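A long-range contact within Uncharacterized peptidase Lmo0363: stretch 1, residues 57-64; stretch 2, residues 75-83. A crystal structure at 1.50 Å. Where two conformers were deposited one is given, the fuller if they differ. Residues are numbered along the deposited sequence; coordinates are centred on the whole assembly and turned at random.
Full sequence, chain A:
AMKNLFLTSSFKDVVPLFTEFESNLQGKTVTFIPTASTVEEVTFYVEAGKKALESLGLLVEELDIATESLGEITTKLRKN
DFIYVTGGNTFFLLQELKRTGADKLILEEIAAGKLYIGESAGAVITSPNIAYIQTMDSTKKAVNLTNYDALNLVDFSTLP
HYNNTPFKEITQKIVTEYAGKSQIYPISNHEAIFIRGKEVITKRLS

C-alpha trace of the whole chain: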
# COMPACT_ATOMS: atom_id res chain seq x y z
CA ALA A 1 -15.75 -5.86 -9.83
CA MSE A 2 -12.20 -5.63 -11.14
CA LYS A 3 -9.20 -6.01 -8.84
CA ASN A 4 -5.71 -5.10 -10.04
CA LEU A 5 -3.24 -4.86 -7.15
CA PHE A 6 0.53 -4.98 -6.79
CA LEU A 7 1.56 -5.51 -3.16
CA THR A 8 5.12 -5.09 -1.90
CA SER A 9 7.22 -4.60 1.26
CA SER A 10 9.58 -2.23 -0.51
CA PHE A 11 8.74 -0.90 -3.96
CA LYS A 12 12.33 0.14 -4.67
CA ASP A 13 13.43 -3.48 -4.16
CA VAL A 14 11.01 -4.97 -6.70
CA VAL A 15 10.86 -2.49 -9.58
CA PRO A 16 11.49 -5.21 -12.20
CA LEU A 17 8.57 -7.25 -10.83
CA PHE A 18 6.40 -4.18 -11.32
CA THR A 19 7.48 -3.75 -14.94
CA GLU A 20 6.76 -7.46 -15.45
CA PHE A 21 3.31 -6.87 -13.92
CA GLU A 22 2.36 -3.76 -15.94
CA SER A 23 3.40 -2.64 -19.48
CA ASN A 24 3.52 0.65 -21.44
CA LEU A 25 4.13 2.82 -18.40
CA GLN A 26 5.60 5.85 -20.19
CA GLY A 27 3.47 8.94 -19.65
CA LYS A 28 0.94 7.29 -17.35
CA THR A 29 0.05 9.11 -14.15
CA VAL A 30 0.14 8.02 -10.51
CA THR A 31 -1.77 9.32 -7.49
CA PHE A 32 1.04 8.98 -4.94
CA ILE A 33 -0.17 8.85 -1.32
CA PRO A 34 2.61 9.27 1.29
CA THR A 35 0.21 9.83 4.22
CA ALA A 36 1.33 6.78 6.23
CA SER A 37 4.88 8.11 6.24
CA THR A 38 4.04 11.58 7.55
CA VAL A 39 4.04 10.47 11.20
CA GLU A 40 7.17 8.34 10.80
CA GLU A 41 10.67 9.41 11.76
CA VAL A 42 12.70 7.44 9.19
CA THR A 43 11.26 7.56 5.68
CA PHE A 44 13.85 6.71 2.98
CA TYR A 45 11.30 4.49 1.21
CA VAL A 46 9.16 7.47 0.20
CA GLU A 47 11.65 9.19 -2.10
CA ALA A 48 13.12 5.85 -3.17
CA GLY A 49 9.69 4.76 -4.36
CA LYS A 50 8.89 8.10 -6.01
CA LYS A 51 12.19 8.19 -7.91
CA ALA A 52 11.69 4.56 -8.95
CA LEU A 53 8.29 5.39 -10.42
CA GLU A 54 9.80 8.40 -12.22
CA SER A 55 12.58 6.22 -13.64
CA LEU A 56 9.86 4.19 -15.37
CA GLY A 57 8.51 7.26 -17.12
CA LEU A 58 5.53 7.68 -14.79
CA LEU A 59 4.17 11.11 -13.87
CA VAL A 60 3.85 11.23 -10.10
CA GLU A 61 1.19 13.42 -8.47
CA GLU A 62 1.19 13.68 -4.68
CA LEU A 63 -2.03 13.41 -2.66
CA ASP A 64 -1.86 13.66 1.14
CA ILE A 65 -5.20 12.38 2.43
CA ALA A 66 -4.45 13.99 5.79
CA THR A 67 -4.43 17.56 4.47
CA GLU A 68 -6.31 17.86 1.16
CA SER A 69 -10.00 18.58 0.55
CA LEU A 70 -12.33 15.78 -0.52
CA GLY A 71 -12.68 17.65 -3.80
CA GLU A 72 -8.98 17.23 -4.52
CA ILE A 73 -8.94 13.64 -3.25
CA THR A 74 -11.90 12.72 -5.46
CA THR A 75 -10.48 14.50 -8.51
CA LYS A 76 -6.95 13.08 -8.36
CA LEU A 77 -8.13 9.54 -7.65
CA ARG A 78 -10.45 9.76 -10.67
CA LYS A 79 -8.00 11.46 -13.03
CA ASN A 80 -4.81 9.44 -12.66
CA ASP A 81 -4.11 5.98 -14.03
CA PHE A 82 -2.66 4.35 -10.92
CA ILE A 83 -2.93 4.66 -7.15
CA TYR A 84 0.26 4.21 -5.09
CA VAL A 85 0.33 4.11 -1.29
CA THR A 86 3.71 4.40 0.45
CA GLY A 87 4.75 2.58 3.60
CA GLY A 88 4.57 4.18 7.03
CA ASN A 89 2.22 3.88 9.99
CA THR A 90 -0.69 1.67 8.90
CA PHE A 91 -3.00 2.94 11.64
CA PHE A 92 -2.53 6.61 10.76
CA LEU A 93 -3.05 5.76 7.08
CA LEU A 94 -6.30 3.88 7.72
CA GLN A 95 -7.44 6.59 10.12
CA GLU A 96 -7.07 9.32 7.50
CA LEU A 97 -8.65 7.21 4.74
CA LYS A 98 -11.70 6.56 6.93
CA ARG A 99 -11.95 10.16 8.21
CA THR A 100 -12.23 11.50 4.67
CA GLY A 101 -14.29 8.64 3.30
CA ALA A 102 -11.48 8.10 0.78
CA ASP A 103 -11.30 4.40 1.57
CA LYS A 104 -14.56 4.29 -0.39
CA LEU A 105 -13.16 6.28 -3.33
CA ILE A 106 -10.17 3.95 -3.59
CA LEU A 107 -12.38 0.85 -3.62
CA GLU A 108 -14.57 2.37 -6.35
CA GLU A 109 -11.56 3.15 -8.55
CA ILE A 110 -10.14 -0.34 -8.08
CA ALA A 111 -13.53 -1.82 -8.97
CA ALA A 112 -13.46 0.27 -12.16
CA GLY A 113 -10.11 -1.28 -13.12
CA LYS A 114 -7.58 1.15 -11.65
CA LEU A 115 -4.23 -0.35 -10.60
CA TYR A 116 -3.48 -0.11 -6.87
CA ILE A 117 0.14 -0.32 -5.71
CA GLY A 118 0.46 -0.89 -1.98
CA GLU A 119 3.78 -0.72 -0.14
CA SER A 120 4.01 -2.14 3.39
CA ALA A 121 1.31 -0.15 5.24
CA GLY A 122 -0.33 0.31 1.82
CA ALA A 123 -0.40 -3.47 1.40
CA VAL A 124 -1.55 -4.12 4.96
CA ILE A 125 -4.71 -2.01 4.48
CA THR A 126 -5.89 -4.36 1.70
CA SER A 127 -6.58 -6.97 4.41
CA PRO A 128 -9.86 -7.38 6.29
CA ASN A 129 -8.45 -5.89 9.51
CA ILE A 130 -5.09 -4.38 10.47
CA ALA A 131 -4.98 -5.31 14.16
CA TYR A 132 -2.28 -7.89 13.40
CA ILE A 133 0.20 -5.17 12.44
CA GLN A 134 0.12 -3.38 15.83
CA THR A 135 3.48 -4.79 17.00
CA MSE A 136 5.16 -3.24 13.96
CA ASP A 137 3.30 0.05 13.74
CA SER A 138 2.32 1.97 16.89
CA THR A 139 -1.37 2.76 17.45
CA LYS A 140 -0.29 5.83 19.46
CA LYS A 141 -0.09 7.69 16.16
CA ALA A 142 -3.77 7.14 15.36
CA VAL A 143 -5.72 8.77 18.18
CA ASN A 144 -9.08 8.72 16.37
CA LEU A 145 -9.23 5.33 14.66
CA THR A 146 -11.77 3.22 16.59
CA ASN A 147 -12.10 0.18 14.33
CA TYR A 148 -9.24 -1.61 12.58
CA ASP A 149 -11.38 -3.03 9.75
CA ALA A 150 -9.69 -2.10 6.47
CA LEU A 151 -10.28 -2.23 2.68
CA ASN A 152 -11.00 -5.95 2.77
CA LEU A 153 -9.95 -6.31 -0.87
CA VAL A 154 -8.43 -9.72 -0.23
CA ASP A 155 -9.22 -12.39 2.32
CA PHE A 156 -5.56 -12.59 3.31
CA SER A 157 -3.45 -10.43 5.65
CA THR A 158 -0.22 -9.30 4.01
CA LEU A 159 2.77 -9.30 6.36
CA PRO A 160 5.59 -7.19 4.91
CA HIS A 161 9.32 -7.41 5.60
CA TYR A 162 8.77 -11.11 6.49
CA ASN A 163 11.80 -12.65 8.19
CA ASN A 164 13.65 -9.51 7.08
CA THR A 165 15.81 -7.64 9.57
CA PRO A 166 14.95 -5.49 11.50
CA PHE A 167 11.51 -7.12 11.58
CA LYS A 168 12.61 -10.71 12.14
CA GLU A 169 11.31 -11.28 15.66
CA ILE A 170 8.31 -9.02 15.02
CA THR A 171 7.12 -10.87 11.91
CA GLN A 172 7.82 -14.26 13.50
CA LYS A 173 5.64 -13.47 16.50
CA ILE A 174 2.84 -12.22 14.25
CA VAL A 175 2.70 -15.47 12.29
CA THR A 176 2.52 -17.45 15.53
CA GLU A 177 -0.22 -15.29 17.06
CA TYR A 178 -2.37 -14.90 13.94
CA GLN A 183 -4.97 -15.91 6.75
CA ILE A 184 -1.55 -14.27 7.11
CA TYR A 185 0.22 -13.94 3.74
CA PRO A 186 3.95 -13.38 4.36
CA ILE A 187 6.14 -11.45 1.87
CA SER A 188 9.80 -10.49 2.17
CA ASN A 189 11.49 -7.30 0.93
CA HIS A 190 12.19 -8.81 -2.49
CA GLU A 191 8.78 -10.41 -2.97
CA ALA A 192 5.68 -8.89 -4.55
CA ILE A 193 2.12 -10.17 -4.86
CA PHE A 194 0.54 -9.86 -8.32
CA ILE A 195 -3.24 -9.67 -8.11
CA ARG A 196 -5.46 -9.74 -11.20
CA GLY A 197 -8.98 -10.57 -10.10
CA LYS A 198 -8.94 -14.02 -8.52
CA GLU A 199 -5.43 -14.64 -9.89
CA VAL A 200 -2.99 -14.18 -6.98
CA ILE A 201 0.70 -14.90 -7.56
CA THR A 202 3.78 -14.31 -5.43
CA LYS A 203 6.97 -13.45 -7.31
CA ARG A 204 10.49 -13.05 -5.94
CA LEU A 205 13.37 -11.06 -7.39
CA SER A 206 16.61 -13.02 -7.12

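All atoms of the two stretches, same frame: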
# COMPACT_ATOMS: atom_id res chain seq x y z
N GLY A 57 9.21 6.35 -16.24
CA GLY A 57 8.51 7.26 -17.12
C GLY A 57 7.11 7.62 -16.64
O GLY A 57 6.30 8.14 -17.42
N LEU A 58 6.82 7.33 -15.38
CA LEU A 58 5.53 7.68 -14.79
C LEU A 58 5.52 9.12 -14.30
O LEU A 58 6.55 9.65 -13.86
CB LEU A 58 5.19 6.73 -13.64
CG LEU A 58 4.94 5.29 -14.08
CD1 LEU A 58 5.05 4.33 -12.90
CD2 LEU A 58 3.59 5.18 -14.77
N LEU A 59 4.36 9.76 -14.40
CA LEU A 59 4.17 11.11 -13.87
C LEU A 59 3.54 10.98 -12.50
O LEU A 59 2.41 10.48 -12.36
CB LEU A 59 3.25 11.91 -14.78
CG LEU A 59 3.88 12.30 -16.11
CD1 LEU A 59 2.81 12.84 -17.06
CD2 LEU A 59 4.98 13.32 -15.88
N VAL A 60 4.27 11.41 -11.48
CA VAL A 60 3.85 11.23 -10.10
C VAL A 60 3.18 12.48 -9.55
O VAL A 60 3.76 13.57 -9.57
CB VAL A 60 5.04 10.86 -9.20
CG1 VAL A 60 4.57 10.63 -7.77
CG2 VAL A 60 5.75 9.63 -9.74
N GLU A 61 1.95 12.32 -9.05
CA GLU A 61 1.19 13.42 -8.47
C GLU A 61 0.84 13.13 -7.02
O GLU A 61 0.05 12.23 -6.72
CB GLU A 61 -0.08 13.66 -9.28
CG GLU A 61 0.19 14.12 -10.70
CD GLU A 61 -1.08 14.43 -11.47
OE1 GLU A 61 -2.15 14.49 -10.85
OE2 GLU A 61 -0.99 14.61 -12.71
N GLU A 62 1.40 13.92 -6.10
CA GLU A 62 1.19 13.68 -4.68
C GLU A 62 -0.22 14.03 -4.20
O GLU A 62 -0.82 15.03 -4.62
CB GLU A 62 2.24 14.41 -3.86
CG GLU A 62 3.65 14.03 -4.26
CD GLU A 62 4.62 14.05 -3.10
OE1 GLU A 62 4.21 14.45 -1.99
OE2 GLU A 62 5.79 13.65 -3.31
N LEU A 63 -0.74 13.19 -3.31
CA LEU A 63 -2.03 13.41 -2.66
C LEU A 63 -1.89 13.00 -1.20
O LEU A 63 -1.76 11.81 -0.91
CB LEU A 63 -3.14 12.59 -3.33
CG LEU A 63 -4.54 12.61 -2.69
CD1 LEU A 63 -5.15 14.00 -2.79
CD2 LEU A 63 -5.47 11.57 -3.33
N ASP A 64 -1.88 13.97 -0.29
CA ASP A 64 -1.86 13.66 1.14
C ASP A 64 -3.29 13.71 1.67
O ASP A 64 -3.87 14.78 1.84
CB ASP A 64 -0.94 14.62 1.91
CG ASP A 64 -0.76 14.22 3.38
OD1 ASP A 64 -1.38 13.24 3.84
OD2 ASP A 64 0.02 14.90 4.07
N THR A 75 -10.96 14.14 -7.18
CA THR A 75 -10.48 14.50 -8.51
C THR A 75 -9.23 13.73 -8.91
O THR A 75 -9.18 13.13 -9.99
CB THR A 75 -10.19 16.01 -8.61
OG1 THR A 75 -11.38 16.74 -8.28
CG2 THR A 75 -9.74 16.38 -10.02
N LYS A 76 -8.21 13.76 -8.06
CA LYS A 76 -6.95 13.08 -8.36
C LYS A 76 -7.14 11.58 -8.52
O LYS A 76 -6.65 10.98 -9.47
CB LYS A 76 -5.90 13.39 -7.28
CG LYS A 76 -5.45 14.84 -7.27
CD LYS A 76 -4.42 15.12 -6.18
CE LYS A 76 -3.86 16.54 -6.31
NZ LYS A 76 -2.91 16.90 -5.21
N LEU A 77 -7.86 10.97 -7.58
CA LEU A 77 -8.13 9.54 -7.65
C LEU A 77 -8.81 9.15 -8.96
O LEU A 77 -8.53 8.10 -9.53
CB LEU A 77 -8.96 9.08 -6.45
CG LEU A 77 -8.17 8.95 -5.14
CD1 LEU A 77 -9.11 8.66 -3.98
CD2 LEU A 77 -7.09 7.87 -5.26
N ARG A 78 -9.72 10.01 -9.43
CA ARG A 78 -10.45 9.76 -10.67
C ARG A 78 -9.60 10.00 -11.91
O ARG A 78 -9.72 9.28 -12.90
CB ARG A 78 -11.72 10.61 -10.72
CG ARG A 78 -12.71 10.28 -9.64
CD ARG A 78 -14.03 10.98 -9.85
NE ARG A 78 -15.12 10.23 -9.22
CZ ARG A 78 -15.77 9.24 -9.82
NH1 ARG A 78 -15.45 8.89 -11.06
NH2 ARG A 78 -16.74 8.60 -9.18
N LYS A 79 -8.76 11.02 -11.86
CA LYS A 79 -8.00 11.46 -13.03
C LYS A 79 -6.86 10.52 -13.39
O LYS A 79 -6.69 10.15 -14.55
CB LYS A 79 -7.44 12.86 -12.81
CG LYS A 79 -6.64 13.39 -13.98
CD LYS A 79 -6.21 14.83 -13.76
CE LYS A 79 -4.98 14.92 -12.86
NZ LYS A 79 -3.77 14.38 -13.54
N ASN A 80 -6.07 10.14 -12.39
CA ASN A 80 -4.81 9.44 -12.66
C ASN A 80 -4.98 7.94 -12.87
O ASN A 80 -5.94 7.32 -12.39
CB ASN A 80 -3.78 9.76 -11.58
CG ASN A 80 -3.49 11.26 -11.49
OD1 ASN A 80 -3.40 11.94 -12.51
ND2 ASN A 80 -3.37 11.77 -10.27
N ASP A 81 -4.03 7.36 -13.59
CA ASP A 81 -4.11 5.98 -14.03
C ASP A 81 -3.94 4.98 -12.91
O ASP A 81 -4.63 3.96 -12.86
CB ASP A 81 -3.06 5.73 -15.11
CG ASP A 81 -3.27 6.59 -16.33
OD1 ASP A 81 -4.36 6.51 -16.93
OD2 ASP A 81 -2.36 7.36 -16.69
N PHE A 82 -3.01 5.27 -12.00
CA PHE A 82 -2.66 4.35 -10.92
C PHE A 82 -2.81 5.01 -9.57
O PHE A 82 -2.79 6.23 -9.47
CB PHE A 82 -1.21 3.87 -11.05
CG PHE A 82 -0.87 3.27 -12.39
CD1 PHE A 82 -1.82 2.60 -13.13
CD2 PHE A 82 0.42 3.37 -12.89
CE1 PHE A 82 -1.49 2.04 -14.35
CE2 PHE A 82 0.74 2.82 -14.11
CZ PHE A 82 -0.21 2.16 -14.84
N ILE A 83 -2.95 4.19 -8.53
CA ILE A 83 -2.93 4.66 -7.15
C ILE A 83 -1.75 3.98 -6.46
O ILE A 83 -1.60 2.77 -6.55
CB ILE A 83 -4.25 4.29 -6.41
CG1 ILE A 83 -5.47 4.89 -7.12
CG2 ILE A 83 -4.20 4.75 -4.94
CD1 ILE A 83 -6.79 4.25 -6.72

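The polar centre of this contact is the carboxylate of Glu61, which meets the C-terminal end of the helix in the second stretch. Glu61 OE2 lies 2.9 Å from Lys79 NZ in a salt bridge, and the same ammonium makes a weak hydrogen bond to Glu61 OE1 at 3.1 Å, so the carboxylate is held by both oxygens. Asn80 ND2 donates to Glu61 OE1 at 3.0 Å, with an N-H...O angle of 147°. Lys79 NZ also donates to Asn80 OD1, 2.7 Å away, which closes a small network of three side chains. The arrangement has a clear logic: Glu61 OE1 and Asn80 OD1 stand 3.3 Å apart and cannot bond to each other, but both accept from the lysine. To reach this site Lys79 leaves its backbone with chi1 and chi2 both t, then bends through p at chi3 and chi4.

Lys76, one helical turn before Asn80, follows a different rule. Its chain is extended, m at chi1 and t thereafter, and delivers NZ to the backbone carbonyl, Glu62 O, at 2.9 Å. This bond requires nothing of the Glu62 side chain, whose CA-to-CB bond points away. The aliphatic part of Lys76 is used as well, its CD packing 3.6 Å from Leu63 CD1.

Leu63 extends the apolar contact along the helix: its CD2 is 4.2 Å from Leu77 CG. The CA-to-CB bonds alternate from Val60 to Asp64, through the strand and just past its end: those of Glu61 and Leu63 point toward the second stretch, those of Val60, Glu62 and Asp64 away. At the far end, Leu58 CD2 approaches Phe82 CE2 at 3.8 Å, meeting the ring obliquely. Both residues are buried. Along stretch 1 the charged Glu61 comes between Leu58 and Leu63 in sequence, though in space its carboxylate lies to one side of the line joining the two apolar contacts. The whole association buries a modest 373 Å², summed over both sides.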